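PDB 3U3G: ribonuclease H from Uncultured organism, which probably cleaves the RNA strand of RNA/DNA hybrids as a type 1 ribonuclease H, an endonuclease that acts by hydrolysis. Local coordinates for residues 38-41 with 42-45; 74-78 with 79-83; 129-132 with 133-137. All coordinates share one frame; numbering follows the deposited sequence.

Interaction 1 of 3, residues 38-41 with 42-45; sequences AYIG and ETTN
Ile40 and Thr43 make the apolar part of this turn: Ile40 CD1 reaches Thr43 CG2 at 3.8 Å, methyl against methyl, the two side chains crossing at a slant. Ile40 holds CG1 between its backbone N and carbonyl carbon (chi1 64°), and from there the extended chain carries CD1 forward past the bend. Both residues also rest on Ala19 of strand 17-26 and on Ala48 of helix 45-60. A looser contact forms where Tyr39 and Glu42 run side by side in the same direction, with Tyr39 OH 4.1 Å from Glu42 CG. The ring and the carboxylate are turned steeply, 70° apart, and it is the aliphatic part of Glu42 that meets the hydroxyl. Beneath the ring, Gly41 N lies 3.4 Å from the plane of Tyr39, over its centre.

The bend ends strand 32-41, an outermost strand of the five-stranded mixed sheet of the ribonuclease H fold, and leads into helix 45-60. Ile40 and Gly41 both pair through the backbone with Ala19, consistent with a beta bulge, and Thr43 bonds onward to Gly17.

Backbone shape sets the corner. Gly41 has a positive phi of 76°, which by itself favours glycine. Glu42 CB, in turn, heads away from 38-41 overall. At the far end Thr44 takes the N-cap position, its OG1 making a weak hydrogen bond with Val47 N in the first turn of the helix.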
ATOM      1  N   ALA A  38      -4.120  10.138   2.051  1.00 10.37           N
ATOM      2  CA  ALA A  38      -4.045  11.102   0.957  1.00 11.38           C
ATOM      3  C   ALA A  38      -5.191  10.947  -0.036  1.00 10.26           C
ATOM      4  O   ALA A  38      -5.548   9.833  -0.404  1.00 10.45           O
ATOM      5  CB  ALA A  38      -2.703  11.006   0.244  1.00 14.04           C
ATOM      6  N   TYR A  39      -5.709  12.074  -0.515  1.00  9.92           N
ATOM      7  CA  TYR A  39      -6.601  12.093  -1.668  1.00 12.05           C
ATOM      8  C   TYR A  39      -5.771  12.054  -2.938  1.00 11.15           C
ATOM      9  O   TYR A  39      -4.750  12.753  -3.048  1.00 14.58           O
ATOM     10  CB  TYR A  39      -7.419  13.381  -1.625  1.00 13.97           C
ATOM     11  CG  TYR A  39      -8.346  13.567  -2.792  1.00 12.74           C
ATOM     12  CD1 TYR A  39      -9.436  12.729  -2.967  1.00 15.00           C
ATOM     13  CD2 TYR A  39      -8.164  14.617  -3.691  1.00 12.96           C
ATOM     14  CE1 TYR A  39     -10.282  12.883  -4.056  1.00 16.69           C
ATOM     15  CE2 TYR A  39      -9.011  14.785  -4.777  1.00 14.96           C
ATOM     16  CZ  TYR A  39     -10.068  13.914  -4.945  1.00 16.50           C
ATOM     17  OH  TYR A  39     -10.879  14.049  -6.057  1.00 21.12           O
ATOM     18  N   ILE A  40      -6.177  11.227  -3.894  1.00 10.40           N
ATOM     19  CA  ILE A  40      -5.370  11.015  -5.077  1.00 10.34           C
ATOM     20  C   ILE A  40      -6.108  11.378  -6.362  1.00 11.74           C
ATOM     21  O   ILE A  40      -5.649  11.048  -7.448  1.00 13.20           O
ATOM     22  CB  ILE A  40      -4.827   9.583  -5.169  1.00  9.67           C
ATOM     23  CG1 ILE A  40      -5.967   8.569  -5.313  1.00 11.19           C
ATOM     24  CG2 ILE A  40      -3.995   9.243  -3.942  1.00 11.61           C
ATOM     25  CD1 ILE A  40      -5.485   7.211  -5.784  1.00 12.46           C
ATOM     26  N   GLY A  41      -7.139  12.206  -6.241  1.00 13.02           N
ATOM     27  CA  GLY A  41      -7.970  12.534  -7.405  1.00 13.49           C
ATOM     28  C   GLY A  41      -8.900  11.390  -7.751  1.00 11.83           C
ATOM     29  O   GLY A  41      -9.205  10.544  -6.908  1.00 14.04           O
ATOM     30  N   GLU A  42      -9.455  11.423  -8.955  1.00 12.77           N
ATOM     31  CA  GLU A  42     -10.465  10.439  -9.336  1.00 14.71           C
ATOM     32  C   GLU A  42      -9.836   9.278 -10.077  1.00 13.91           C
ATOM     33  O   GLU A  42      -9.071   9.471 -11.030  1.00 16.78           O
ATOM     34  CB  GLU A  42     -11.552  11.085 -10.196  1.00 16.36           C
ATOM     35  CG  GLU A  42     -12.249  12.236  -9.498  1.00 19.47           C
ATOM     36  CD  GLU A  42     -13.646  12.484 -10.021  1.00 30.74           C
ATOM     37  OE1 GLU A  42     -14.170  11.628 -10.762  1.00 33.90           O
ATOM     38  OE2 GLU A  42     -14.253  13.489  -9.607  1.00 30.82           O
ATOM     39  N   THR A  43     -10.032   8.081  -9.540  1.00 13.70           N
ATOM     40  CA  THR A  43      -9.526   6.878 -10.175  1.00 13.55           C
ATOM     41  C   THR A  43     -10.417   5.678  -9.871  1.00 15.00           C
ATOM     42  O   THR A  43     -11.486   5.818  -9.281  1.00 14.55           O
ATOM     43  CB  THR A  43      -8.088   6.563  -9.729  1.00 15.03           C
ATOM     44  OG1 THR A  43      -7.517   5.614 -10.644  1.00 23.81           O
ATOM     45  CG2 THR A  43      -8.090   5.985  -8.317  1.00 12.96           C
ATOM     46  N   THR A  44      -9.995   4.499 -10.305  1.00 17.50           N
ATOM     47  CA  THR A  44     -10.680   3.281  -9.905  1.00 15.76           C
ATOM     48  C   THR A  44     -10.111   2.703  -8.621  1.00 17.91           C
ATOM     49  O   THR A  44      -9.037   3.112  -8.154  1.00 16.69           O
ATOM     50  CB  THR A  44     -10.598   2.212 -10.990  1.00 19.27           C
ATOM     51  OG1 THR A  44      -9.224   1.844 -11.174  1.00 19.22           O
ATOM     52  CG2 THR A  44     -11.162   2.740 -12.292  1.00 22.18           C
ATOM     53  N   ASN A  45     -10.862   1.782  -8.034  1.00 15.03           N
ATOM     54  CA  ASN A  45     -10.482   1.148  -6.800  1.00 14.53           C
ATOM     55  C   ASN A  45      -9.123   0.472  -6.928  1.00 12.34           C
ATOM     56  O   ASN A  45      -8.284   0.563  -6.039  1.00 13.13           O
ATOM     57  CB  ASN A  45     -11.540   0.121  -6.383  1.00 18.35           C
ATOM     58  CG  ASN A  45     -11.712   0.054  -4.895  1.00 27.32           C
ATOM     59  OD1 ASN A  45     -11.007  -0.711  -4.226  1.00 29.04           O
ATOM     60  ND2 ASN A  45     -12.403   1.053  -4.349  1.00 19.70           N
TER

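Interaction 2 of 3, residues 74-78 with 79-83; sequences VRMDS and ELIVR
Val82 N donates to Ser78 O over 3.1 Å, the first i to i+4 bond of helix 79-85, with only Asp77 and Ser78 between it and the end of strand 71-76. Ser78 is the N-cap: with OG anti to its own backbone N (chi1 168°), the hydroxyl oxygen accepts from Ile81 N at 3.1 Å and nearly straight (161°). The same oxygen lies 3.3 Å from Ile81 CG1, close under the isoleucine chain. Inside this beta-alpha connection, Met76 CE meets Ile81 CG2 at 3.6 Å, the two chains crossing at about a right angle, while Met76 CB passes Val82 CG2 (3.8 Å) in the opposite direction. An alanine in place of Ile81 removes CG2, and Met76 CE would probably be left freer to turn about its last torsion. On the outer side, Arg83 NH2 forms a salt bridge with Glu79 OE2 at 3.2 Å; the oxygen lies in the guanidinium plane but is met 46° out of its own carboxylate plane. One serine thus satisfies two amides of the opening turn, and Glu79 puts negative charge near the helix start, where it would probably favour the helix dipole.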
ATOM      1  N   VAL A  74       4.630  -6.196   3.936  1.00 10.34           N
ATOM      2  CA  VAL A  74       3.436  -5.439   3.552  1.00  9.13           C
ATOM      3  C   VAL A  74       2.214  -6.335   3.667  1.00 10.38           C
ATOM      4  O   VAL A  74       2.204  -7.445   3.119  1.00 11.66           O
ATOM      5  CB  VAL A  74       3.538  -4.930   2.099  1.00 10.83           C
ATOM      6  CG1 VAL A  74       2.194  -4.337   1.661  1.00 12.63           C
ATOM      7  CG2 VAL A  74       4.637  -3.905   1.968  1.00 14.25           C
ATOM      8  N   ARG A  75       1.268  -5.913   4.499  1.00  8.26           N
ATOM      9  CA  ARG A  75       0.017  -6.623   4.740  1.00  9.32           C
ATOM     10  C   ARG A  75      -1.135  -5.956   4.008  1.00  9.44           C
ATOM     11  O   ARG A  75      -1.300  -4.736   4.064  1.00 11.27           O
ATOM     12  CB  ARG A  75      -0.277  -6.669   6.239  1.00  8.35           C
ATOM     13  CG  ARG A  75       0.792  -7.444   6.991  1.00  9.33           C
ATOM     14  CD  ARG A  75       0.615  -7.415   8.499  1.00 12.68           C
ATOM     15  NE  ARG A  75       1.669  -8.207   9.141  1.00 11.64           N
ATOM     16  CZ  ARG A  75       1.764  -8.404  10.452  1.00 15.71           C
ATOM     17  NH1 ARG A  75       0.870  -7.867  11.268  1.00 20.12           N
ATOM     18  NH2 ARG A  75       2.809  -9.067  10.941  1.00 14.04           N
ATOM     19  N   MET A  76      -1.885  -6.749   3.252  1.00  9.56           N
ATOM     20  CA  MET A  76      -3.000  -6.239   2.468  1.00 11.22           C
ATOM     21  C   MET A  76      -4.179  -7.164   2.664  1.00 11.12           C
ATOM     22  O   MET A  76      -4.007  -8.380   2.734  1.00 11.73           O
ATOM     23  CB  MET A  76      -2.633  -6.255   0.989  1.00 10.16           C
ATOM     24  CG  MET A  76      -1.393  -5.456   0.650  1.00 12.64           C
ATOM     25  SD  MET A  76      -0.969  -5.561  -1.094  1.00 16.00           S
ATOM     26  CE  MET A  76      -1.637  -4.023  -1.716  1.00 28.39           C
ATOM     27  N   ASP A  77      -5.386  -6.611   2.617  1.00 12.89           N
ATOM     28  CA  ASP A  77      -6.568  -7.447   2.730  1.00 13.64           C
ATOM     29  C   ASP A  77      -7.155  -7.894   1.393  1.00 15.92           C
ATOM     30  O   ASP A  77      -8.107  -8.678   1.371  1.00 24.84           O
ATOM     31  CB  ASP A  77      -7.627  -6.829   3.663  1.00 12.78           C
ATOM     32  CG  ASP A  77      -8.275  -5.571   3.093  1.00 22.82           C
ATOM     33  OD1 ASP A  77      -7.527  -4.693   2.630  1.00 22.25           O
ATOM     34  OD2 ASP A  77      -9.439  -5.294   3.477  1.00 22.98           O
ATOM     35  N   SER A  78      -6.407  -7.678   0.319  1.00 14.63           N
ATOM     36  CA  SER A  78      -6.791  -8.208  -0.985  1.00 14.53           C
ATOM     37  C   SER A  78      -5.899  -9.400  -1.325  1.00 12.73           C
ATOM     38  O   SER A  78      -4.718  -9.233  -1.617  1.00 13.58           O
ATOM     39  CB  SER A  78      -6.632  -7.132  -2.064  1.00 16.03           C
ATOM     40  OG  SER A  78      -6.725  -7.706  -3.363  1.00 19.06           O
ATOM     41  N   GLU A  79      -6.457 -10.605  -1.303  1.00 12.12           N
ATOM     42  CA  GLU A  79      -5.664 -11.765  -1.646  1.00 11.66           C
ATOM     43  C   GLU A  79      -5.195 -11.698  -3.102  1.00 11.85           C
ATOM     44  O   GLU A  79      -4.060 -12.056  -3.414  1.00  9.47           O
ATOM     45  CB  GLU A  79      -6.407 -13.082  -1.367  1.00 11.84           C
ATOM     46  CG  GLU A  79      -5.486 -14.270  -1.566  1.00 11.67           C
ATOM     47  CD  GLU A  79      -6.077 -15.602  -1.168  1.00 16.95           C
ATOM     48  OE1 GLU A  79      -7.228 -15.644  -0.702  1.00 16.41           O
ATOM     49  OE2 GLU A  79      -5.330 -16.597  -1.269  1.00 23.59           O
ATOM     50  N   LEU A  80      -6.074 -11.245  -3.994  1.00  9.11           N
ATOM     51  CA  LEU A  80      -5.710 -11.091  -5.391  1.00  9.76           C
ATOM     52  C   LEU A  80      -4.472 -10.213  -5.569  1.00  7.33           C
ATOM     53  O   LEU A  80      -3.527 -10.596  -6.241  1.00  8.64           O
ATOM     54  CB  LEU A  80      -6.875 -10.516  -6.189  1.00 10.32           C
ATOM     55  CG  LEU A  80      -6.577 -10.205  -7.653  1.00 11.01           C
ATOM     56  CD1 LEU A  80      -6.226 -11.475  -8.395  1.00 14.09           C
ATOM     57  CD2 LEU A  80      -7.777  -9.533  -8.292  1.00 14.04           C
ATOM     58  N   ILE A  81      -4.461  -9.051  -4.925  1.00  8.31           N
ATOM     59  CA  ILE A  81      -3.341  -8.145  -5.128  1.00  8.78           C
ATOM     60  C   ILE A  81      -2.059  -8.708  -4.511  1.00  8.84           C
ATOM     61  O   ILE A  81      -0.990  -8.627  -5.104  1.00  8.51           O
ATOM     62  CB  ILE A  81      -3.644  -6.739  -4.609  1.00  9.02           C
ATOM     63  CG1 ILE A  81      -4.765  -6.126  -5.452  1.00 15.73           C
ATOM     64  CG2 ILE A  81      -2.388  -5.874  -4.708  1.00 10.36           C
ATOM     65  CD1 ILE A  81      -5.283  -4.820  -4.911  1.00 17.00           C
ATOM     66  N   VAL A  82      -2.185  -9.393  -3.384  1.00  9.07           N
ATOM     67  CA  VAL A  82      -1.021 -10.073  -2.814  1.00  8.35           C
ATOM     68  C   VAL A  82      -0.445 -11.124  -3.767  1.00  9.85           C
ATOM     69  O   VAL A  82       0.757 -11.132  -4.035  1.00  8.15           O
ATOM     70  CB  VAL A  82      -1.364 -10.708  -1.459  1.00  7.73           C
ATOM     71  CG1 VAL A  82      -0.233 -11.612  -0.992  1.00 10.41           C
ATOM     72  CG2 VAL A  82      -1.634  -9.624  -0.416  1.00 10.52           C
ATOM     73  N   ARG A  83      -1.311 -11.941  -4.361  1.00  7.85           N
ATOM     74  CA  ARG A  83      -0.828 -12.959  -5.278  1.00  7.37           C
ATOM     75  C   ARG A  83      -0.226 -12.359  -6.539  1.00  7.28           C
ATOM     76  O   ARG A  83       0.688 -12.923  -7.125  1.00  8.37           O
ATOM     77  CB  ARG A  83      -1.927 -13.970  -5.615  1.00  7.86           C
ATOM     78  CG  ARG A  83      -2.509 -14.725  -4.413  1.00  8.82           C
ATOM     79  CD  ARG A  83      -1.469 -15.398  -3.515  1.00 14.27           C
ATOM     80  NE  ARG A  83      -2.131 -15.824  -2.273  1.00 14.92           N
ATOM     81  CZ  ARG A  83      -1.664 -15.639  -1.042  1.00 10.69           C
ATOM     82  NH1 ARG A  83      -0.423 -15.181  -0.797  1.00 10.61           N
ATOM     83  NH2 ARG A  83      -2.450 -15.908  -0.012  1.00 18.83           N
TER

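Interaction 3 of 3, residues 129-132 with 133-137; sequences ELVN and EAIDK
Glu129 O accepts from Glu133 N at 2.8 Å, the donor almost on the line of the C=O bond (161°), and this is one of a run of i to i+4 bonds in helix 125-139. Leu130 O takes Ala134 N at 3.2 Å, Val131 O takes Ile135 N at 3.0 Å in the carbonyl plane, and Asn132 O takes Asp136 N at 2.9 Å. Glu133 O continues the series by accepting from Lys137 N.

Leu130 O has a second donor in Ser37 OG of strand 32-41. Its helical bond is the most tilted of the four, with the amide of Ala134 standing 30° off the carbonyl plane. Asp136 finds its main partner in Arg13, which forms a salt bridge with OD1.

Two pairs of side chains run alongside each other. Val131 CG1, anti to the backbone N (chi1 169°), lies 3.9 Å from Ile135 CD1, and Ile135 rests further on Pro18 of strand 17-26. Leu130 CD2 comes within 4.0 Å of Glu133 OE1 as both chains point the same way. Leu130 and Ala134 turn to the sheet, touching Glu35 and Ser37, and so seat the C-terminal helix of the ribonuclease H fold on strand 32-41.

Glu129 OE1 and Glu133 OE1 stay 6.6 Å apart, where their like charges would probably repel only mildly. With the amides of 133-137 paired along the helix, Ser37 OG on Leu130 O ties it to strand 32-41, and Arg13, just past strand 3-12, holds Asp136.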
ATOM      1  N   GLU A 129      -9.716   3.269   7.246  1.00 12.71           N
ATOM      2  CA  GLU A 129     -10.126   4.535   7.839  1.00 13.98           C
ATOM      3  C   GLU A 129      -9.356   5.696   7.228  1.00 12.77           C
ATOM      4  O   GLU A 129      -9.924   6.756   6.939  1.00 13.74           O
ATOM      5  CB  GLU A 129      -9.939   4.525   9.366  1.00 18.26           C
ATOM      6  CG  GLU A 129     -10.579   3.345  10.082  1.00 31.60           C
ATOM      7  CD  GLU A 129     -10.116   3.206  11.537  1.00 44.03           C
ATOM      8  OE1 GLU A 129      -9.422   4.114  12.046  1.00 42.48           O
ATOM      9  OE2 GLU A 129     -10.438   2.173  12.166  1.00 48.78           O
ATOM     10  N   LEU A 130      -8.067   5.478   6.976  1.00 12.07           N
ATOM     11  CA  LEU A 130      -7.228   6.539   6.431  1.00 12.27           C
ATOM     12  C   LEU A 130      -7.670   6.911   5.015  1.00 10.66           C
ATOM     13  O   LEU A 130      -7.694   8.084   4.647  1.00 10.59           O
ATOM     14  CB  LEU A 130      -5.758   6.102   6.435  1.00 10.63           C
ATOM     15  CG  LEU A 130      -5.122   5.939   7.817  1.00 11.73           C
ATOM     16  CD1 LEU A 130      -3.677   5.462   7.675  1.00 13.95           C
ATOM     17  CD2 LEU A 130      -5.179   7.252   8.573  1.00 15.58           C
ATOM     18  N   VAL A 131      -8.016   5.906   4.213  1.00 10.57           N
ATOM     19  CA  VAL A 131      -8.568   6.149   2.877  1.00  9.65           C
ATOM     20  C   VAL A 131      -9.800   7.047   2.983  1.00 11.19           C
ATOM     21  O   VAL A 131      -9.921   8.054   2.289  1.00 10.27           O
ATOM     22  CB  VAL A 131      -8.960   4.810   2.195  1.00  8.92           C
ATOM     23  CG1 VAL A 131      -9.784   5.068   0.926  1.00 11.09           C
ATOM     24  CG2 VAL A 131      -7.712   3.991   1.869  1.00 11.33           C
ATOM     25  N   ASN A 132     -10.738   6.647   3.838  1.00 10.48           N
ATOM     26  CA  ASN A 132     -12.019   7.326   3.906  1.00 12.18           C
ATOM     27  C   ASN A 132     -11.922   8.711   4.539  1.00 13.61           C
ATOM     28  O   ASN A 132     -12.600   9.635   4.109  1.00 14.83           O
ATOM     29  CB  ASN A 132     -13.033   6.452   4.638  1.00 13.36           C
ATOM     30  CG  ASN A 132     -13.550   5.316   3.769  1.00 18.90           C
ATOM     31  OD1 ASN A 132     -13.230   4.152   4.004  1.00 29.10           O
ATOM     32  ND2 ASN A 132     -14.195   5.669   2.665  1.00 17.26           N
ATOM     33  N   GLU A 133     -10.956   8.889   5.432  1.00 14.54           N
ATOM     34  CA  GLU A 133     -10.659  10.207   5.991  1.00 13.22           C
ATOM     35  C   GLU A 133     -10.222  11.175   4.893  1.00 13.71           C
ATOM     36  O   GLU A 133     -10.716  12.313   4.810  1.00 14.81           O
ATOM     37  CB  GLU A 133      -9.574  10.073   7.061  1.00 15.69           C
ATOM     38  CG  GLU A 133      -9.250  11.340   7.835  1.00 24.55           C
ATOM     39  CD  GLU A 133      -8.143  11.124   8.869  1.00 28.92           C
ATOM     40  OE1 GLU A 133      -7.952   9.972   9.310  1.00 26.76           O
ATOM     41  OE2 GLU A 133      -7.380  12.077   9.134  1.00 41.43           O
ATOM     42  N   ALA A 134      -9.336  10.705   4.019  1.00 11.70           N
ATOM     43  CA  ALA A 134      -8.814  11.518   2.938  1.00 14.02           C
ATOM     44  C   ALA A 134      -9.914  11.880   1.949  1.00 14.25           C
ATOM     45  O   ALA A 134      -9.996  13.026   1.515  1.00 13.32           O
ATOM     46  CB  ALA A 134      -7.659  10.809   2.232  1.00 14.53           C
ATOM     47  N   ILE A 135     -10.723  10.900   1.547  1.00 11.24           N
ATOM     48  CA  ILE A 135     -11.806  11.186   0.609  1.00 12.38           C
ATOM     49  C   ILE A 135     -12.851  12.130   1.206  1.00 13.38           C
ATOM     50  O   ILE A 135     -13.218  13.133   0.580  1.00 13.78           O
ATOM     51  CB  ILE A 135     -12.481   9.910   0.074  1.00 13.54           C
ATOM     52  CG1 ILE A 135     -11.459   9.031  -0.652  1.00 11.93           C
ATOM     53  CG2 ILE A 135     -13.607  10.275  -0.893  1.00 15.69           C
ATOM     54  CD1 ILE A 135     -11.984   7.629  -0.931  1.00 14.03           C
ATOM     55  N   ASP A 136     -13.249  11.872   2.448  1.00 13.88           N
ATOM     56  CA  ASP A 136     -14.251  12.712   3.104  1.00 15.07           C
ATOM     57  C   ASP A 136     -13.743  14.150   3.153  1.00 16.66           C
ATOM     58  O   ASP A 136     -14.524  15.100   2.993  1.00 20.61           O
ATOM     59  CB  ASP A 136     -14.520  12.233   4.531  1.00 16.10           C
ATOM     60  CG  ASP A 136     -15.349  10.964   4.590  1.00 18.38           C
ATOM     61  OD1 ASP A 136     -15.969  10.600   3.571  1.00 22.54           O
ATOM     62  OD2 ASP A 136     -15.386  10.353   5.680  1.00 25.16           O
ATOM     63  N   LYS A 137     -12.463  14.327   3.479  1.00 16.28           N
ATOM     64  CA  LYS A 137     -11.924  15.664   3.680  1.00 16.31           C
ATOM     65  C   LYS A 137     -11.841  16.416   2.359  1.00 19.82           C
ATOM     66  O   LYS A 137     -12.257  17.570   2.278  1.00 21.08           O
ATOM     67  CB  LYS A 137     -10.561  15.611   4.377  1.00 17.38           C
ATOM     68  CG  LYS A 137      -9.987  16.992   4.705  1.00 24.27           C
ATOM     69  CD  LYS A 137      -8.853  16.907   5.725  1.00 27.48           C
ATOM     70  CE  LYS A 137      -8.616  18.251   6.428  1.00 26.87           C
ATOM     71  NZ  LYS A 137      -8.361  19.394   5.493  1.00 14.25           N
TER

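How the interactions relate
Interactions 1 and 3 touch: their centres lie about 11 Å apart, and Ala134 CB packs 3.4 Å from Ala38 C, so the C-terminal helix sits against the strand whose end forms the corner at 38-45. Interaction 2 is more distant, its centre about 19 Å from that of interaction 1 and about 20 Å from that of interaction 3. Even so, 38-45 and 74-83 share the sheet and helix 45-60: the first leads into that helix, and Ile81 packs on its Glu49. Asp77, which touches Asp9 and bonds to Asn124, stands where ribonucleases H carry an active-site carboxylate, so interaction 2 probably borders the catalytic centre.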